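Local coordinates for protein cocosin 1 acidic chain (Cocos nucifera, PDB 5WPW) that serves as an 11S globulin seed storage protein, a nutrient reservoir assembled as a hexamer of two-chain subunits, at residues L62-G68 and N132-T138. The protein carries 2 engineered substitutions. Sequence-based numbering, arbitrary orientation.
Sequences LVYIVQG and NPVVAIT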
ATOM      1  N   LEU A  62      -2.211 -18.307 -16.306  1.00 22.13           N
ATOM      2  CA  LEU A  62      -0.818 -18.365 -16.705  1.00 25.25           C
ATOM      3  C   LEU A  62      -0.718 -19.412 -17.800  1.00 20.96           C
ATOM      4  O   LEU A  62      -1.318 -20.485 -17.670  1.00 23.33           O
ATOM      5  CB  LEU A  62       0.113 -18.779 -15.558  1.00 25.75           C
ATOM      6  CG  LEU A  62       0.257 -17.823 -14.382  1.00 19.21           C
ATOM      7  CD1 LEU A  62       1.448 -18.271 -13.549  1.00 20.87           C
ATOM      8  CD2 LEU A  62       0.427 -16.402 -14.882  1.00 21.73           C
ATOM      9  N   VAL A  63      -0.043 -19.059 -18.892  1.00 23.69           N
ATOM     10  CA  VAL A  63       0.239 -19.964 -20.004  1.00 23.30           C
ATOM     11  C   VAL A  63       1.722 -20.296 -19.979  1.00 23.22           C
ATOM     12  O   VAL A  63       2.558 -19.389 -19.898  1.00 30.60           O
ATOM     13  CB  VAL A  63      -0.150 -19.332 -21.351  1.00 26.78           C
ATOM     14  CG1 VAL A  63       0.055 -20.347 -22.478  1.00 27.33           C
ATOM     15  CG2 VAL A  63      -1.585 -18.816 -21.302  1.00 25.85           C
ATOM     16  N   TYR A  64       2.065 -21.578 -20.038  1.00 21.18           N
ATOM     17  CA  TYR A  64       3.460 -21.968 -20.200  1.00 23.47           C
ATOM     18  C   TYR A  64       3.670 -22.516 -21.607  1.00 24.30           C
ATOM     19  O   TYR A  64       2.972 -23.449 -22.009  1.00 27.54           O
ATOM     20  CB  TYR A  64       3.892 -23.024 -19.174  1.00 24.52           C
ATOM     21  CG  TYR A  64       5.350 -23.437 -19.322  1.00 26.76           C
ATOM     22  CD1 TYR A  64       6.389 -22.566 -18.979  1.00 28.17           C
ATOM     23  CD2 TYR A  64       5.688 -24.696 -19.794  1.00 30.78           C
ATOM     24  CE1 TYR A  64       7.726 -22.946 -19.118  1.00 27.78           C
ATOM     25  CE2 TYR A  64       7.012 -25.083 -19.936  1.00 30.36           C
ATOM     26  CZ  TYR A  64       8.020 -24.205 -19.601  1.00 29.80           C
ATOM     27  OH  TYR A  64       9.326 -24.599 -19.745  1.00 31.56           O
ATOM     28  N   ILE A  65       4.640 -21.953 -22.329  1.00 23.00           N
ATOM     29  CA  ILE A  65       4.990 -22.409 -23.681  1.00 26.32           C
ATOM     30  C   ILE A  65       5.939 -23.601 -23.528  1.00 26.08           C
ATOM     31  O   ILE A  65       7.130 -23.430 -23.268  1.00 26.75           O
ATOM     32  CB  ILE A  65       5.615 -21.298 -24.525  1.00 25.72           C
ATOM     33  CG1 ILE A  65       4.748 -20.034 -24.538  1.00 24.55           C
ATOM     34  CG2 ILE A  65       5.841 -21.780 -26.010  1.00 24.50           C
ATOM     35  CD1 ILE A  65       3.399 -20.281 -24.996  1.00 23.61           C
ATOM     36  N   VAL A  66       5.387 -24.814 -23.651  1.00 27.25           N
ATOM     37  CA  VAL A  66       6.178 -26.042 -23.635  1.00 23.92           C
ATOM     38  C   VAL A  66       7.068 -26.136 -24.870  1.00 33.87           C
ATOM     39  O   VAL A  66       8.205 -26.622 -24.806  1.00 30.48           O
ATOM     40  CB  VAL A  66       5.238 -27.259 -23.531  1.00 27.14           C
ATOM     41  CG1 VAL A  66       6.034 -28.581 -23.617  1.00 31.41           C
ATOM     42  CG2 VAL A  66       4.435 -27.233 -22.223  1.00 28.61           C
ATOM     43  N   GLN A  67       6.568 -25.685 -26.018  1.00 27.29           N
ATOM     44  CA  GLN A  67       7.266 -25.891 -27.275  1.00 30.43           C
ATOM     45  C   GLN A  67       6.841 -24.811 -28.257  1.00 34.35           C
ATOM     46  O   GLN A  67       5.689 -24.379 -28.227  1.00 33.12           O
ATOM     47  CB  GLN A  67       6.926 -27.289 -27.813  1.00 29.70           C
ATOM     48  CG  GLN A  67       7.675 -27.722 -29.069  1.00 41.08           C
ATOM     49  CD  GLN A  67       7.062 -28.988 -29.649  1.00 40.54           C
ATOM     50  OE1 GLN A  67       7.388 -30.095 -29.223  1.00 42.84           O
ATOM     51  NE2 GLN A  67       6.148 -28.825 -30.593  1.00 39.23           N
ATOM     52  N   GLY A  68       7.765 -24.376 -29.119  1.00 31.88           N
ATOM     53  CA  GLY A  68       7.419 -23.539 -30.252  1.00 35.83           C
ATOM     54  C   GLY A  68       7.741 -22.080 -30.019  1.00 34.93           C
ATOM     55  O   GLY A  68       8.219 -21.665 -28.961  1.00 32.71           O
ATOM     56  N   ASN A 132       7.572 -25.387 -36.284  1.00 42.94           N
ATOM     57  CA  ASN A 132       7.188 -26.466 -35.402  1.00 44.45           C
ATOM     58  C   ASN A 132       5.900 -26.099 -34.665  1.00 39.98           C
ATOM     59  O   ASN A 132       5.587 -24.914 -34.509  1.00 42.42           O
ATOM     60  CB  ASN A 132       8.311 -26.752 -34.400  1.00 43.38           C
ATOM     61  CG  ASN A 132       8.501 -25.630 -33.387  1.00 44.64           C
ATOM     62  OD1 ASN A 132       8.188 -25.796 -32.210  1.00 48.47           O
ATOM     63  ND2 ASN A 132       9.012 -24.480 -33.842  1.00 48.87           N
ATOM     64  N   PRO A 133       5.104 -27.070 -34.227  1.00 34.31           N
ATOM     65  CA  PRO A 133       3.870 -26.727 -33.517  1.00 37.93           C
ATOM     66  C   PRO A 133       4.171 -26.076 -32.170  1.00 35.54           C
ATOM     67  O   PRO A 133       5.183 -26.360 -31.527  1.00 34.77           O
ATOM     68  CB  PRO A 133       3.169 -28.083 -33.335  1.00 38.63           C
ATOM     69  CG  PRO A 133       3.912 -29.048 -34.257  1.00 37.47           C
ATOM     70  CD  PRO A 133       5.299 -28.525 -34.324  1.00 39.11           C
ATOM     71  N   VAL A 134       3.289 -25.179 -31.764  1.00 35.48           N
ATOM     72  CA  VAL A 134       3.324 -24.621 -30.415  1.00 32.94           C
ATOM     73  C   VAL A 134       2.502 -25.527 -29.515  1.00 29.35           C
ATOM     74  O   VAL A 134       1.417 -25.982 -29.890  1.00 32.38           O
ATOM     75  CB  VAL A 134       2.785 -23.174 -30.397  1.00 35.11           C
ATOM     76  CG1 VAL A 134       2.508 -22.713 -28.960  1.00 30.02           C
ATOM     77  CG2 VAL A 134       3.757 -22.228 -31.105  1.00 34.74           C
ATOM     78  N   VAL A 135       3.029 -25.835 -28.338  1.00 30.15           N
ATOM     79  CA  VAL A 135       2.283 -26.550 -27.321  1.00 27.05           C
ATOM     80  C   VAL A 135       2.239 -25.646 -26.092  1.00 28.35           C
ATOM     81  O   VAL A 135       3.288 -25.287 -25.539  1.00 27.83           O
ATOM     82  CB  VAL A 135       2.907 -27.917 -27.002  1.00 31.39           C
ATOM     83  CG1 VAL A 135       2.028 -28.669 -26.027  1.00 35.18           C
ATOM     84  CG2 VAL A 135       3.058 -28.740 -28.300  1.00 30.74           C
ATOM     85  N   ALA A 136       1.037 -25.239 -25.706  1.00 28.39           N
ATOM     86  CA  ALA A 136       0.823 -24.346 -24.574  1.00 30.19           C
ATOM     87  C   ALA A 136       0.057 -25.076 -23.486  1.00 30.92           C
ATOM     88  O   ALA A 136      -0.933 -25.758 -23.770  1.00 34.00           O
ATOM     89  CB  ALA A 136       0.036 -23.099 -25.007  1.00 29.54           C
ATOM     90  N   ILE A 137       0.502 -24.941 -22.233  1.00 31.22           N
ATOM     91  CA  ILE A 137      -0.272 -25.444 -21.107  1.00 27.73           C
ATOM     92  C   ILE A 137      -0.757 -24.247 -20.299  1.00 28.96           C
ATOM     93  O   ILE A 137       0.046 -23.391 -19.899  1.00 27.49           O
ATOM     94  CB  ILE A 137       0.525 -26.421 -20.232  1.00 30.93           C
ATOM     95  CG1 ILE A 137      -0.248 -26.632 -18.946  1.00 31.53           C
ATOM     96  CG2 ILE A 137       1.896 -25.886 -19.942  1.00 36.70           C
ATOM     97  CD1 ILE A 137       0.199 -27.752 -18.129  1.00 39.64           C
ATOM     98  N   THR A 138      -2.069 -24.175 -20.097  1.00 26.29           N
ATOM     99  CA  THR A 138      -2.736 -23.040 -19.462  1.00 27.27           C
ATOM    100  C   THR A 138      -3.438 -23.461 -18.187  1.00 25.24           C
ATOM    101  O   THR A 138      -4.211 -24.428 -18.198  1.00 27.03           O
ATOM    102  CB  THR A 138      -3.763 -22.443 -20.414  1.00 29.47           C
ATOM    103  OG1 THR A 138      -3.074 -21.791 -21.475  1.00 30.81           O
ATOM    104  CG2 THR A 138      -4.664 -21.465 -19.679  1.00 28.94           C
TER
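A classic beta bulge interrupts an otherwise regular antiparallel pairing inside the N-terminal cupin barrel, where residues 62-68 run alongside residues 132-138. Before the bulge, Tyr64 and Ile137 form a hydrogen-bonded pair: Tyr64 N donates to Ile137 O (2.7 Å) and Ile137 N to Tyr64 O (2.9 Å). Ile65 and Ala136 follow as a non-hydrogen-bonded pair, and then the register slips by one residue. Val66 and Gln67 both face Val135, whose O accepts two weak bonds, from Val66 N (2.9 Å) and Gln67 N (3.3 Å). The extra residue, Val66, adopts near-helical backbone angles (phi -67°, psi -37°), and its CG2 packs 3.7 Å from Ile137 CG2. Val135 N closes the bulge by donating to Gln67 O (3.0 Å), and the Gln67 side chain adds a hydrogen bond from NE2 to Pro133 O (2.8 Å), just before strand 134-138 begins. On the face carrying Val63, Ile65, Ala136 and Thr138, Val63 CG1 meets Ala136 CB at 3.7 Å. Val66 and Ile137 both touch Tyr312 on strand 309-314 of the second cupin domain. Flanked by strands 40-46 and 114-118, these central strands exemplify the antiparallel jelly-roll sheet of the bicupin storage globulins.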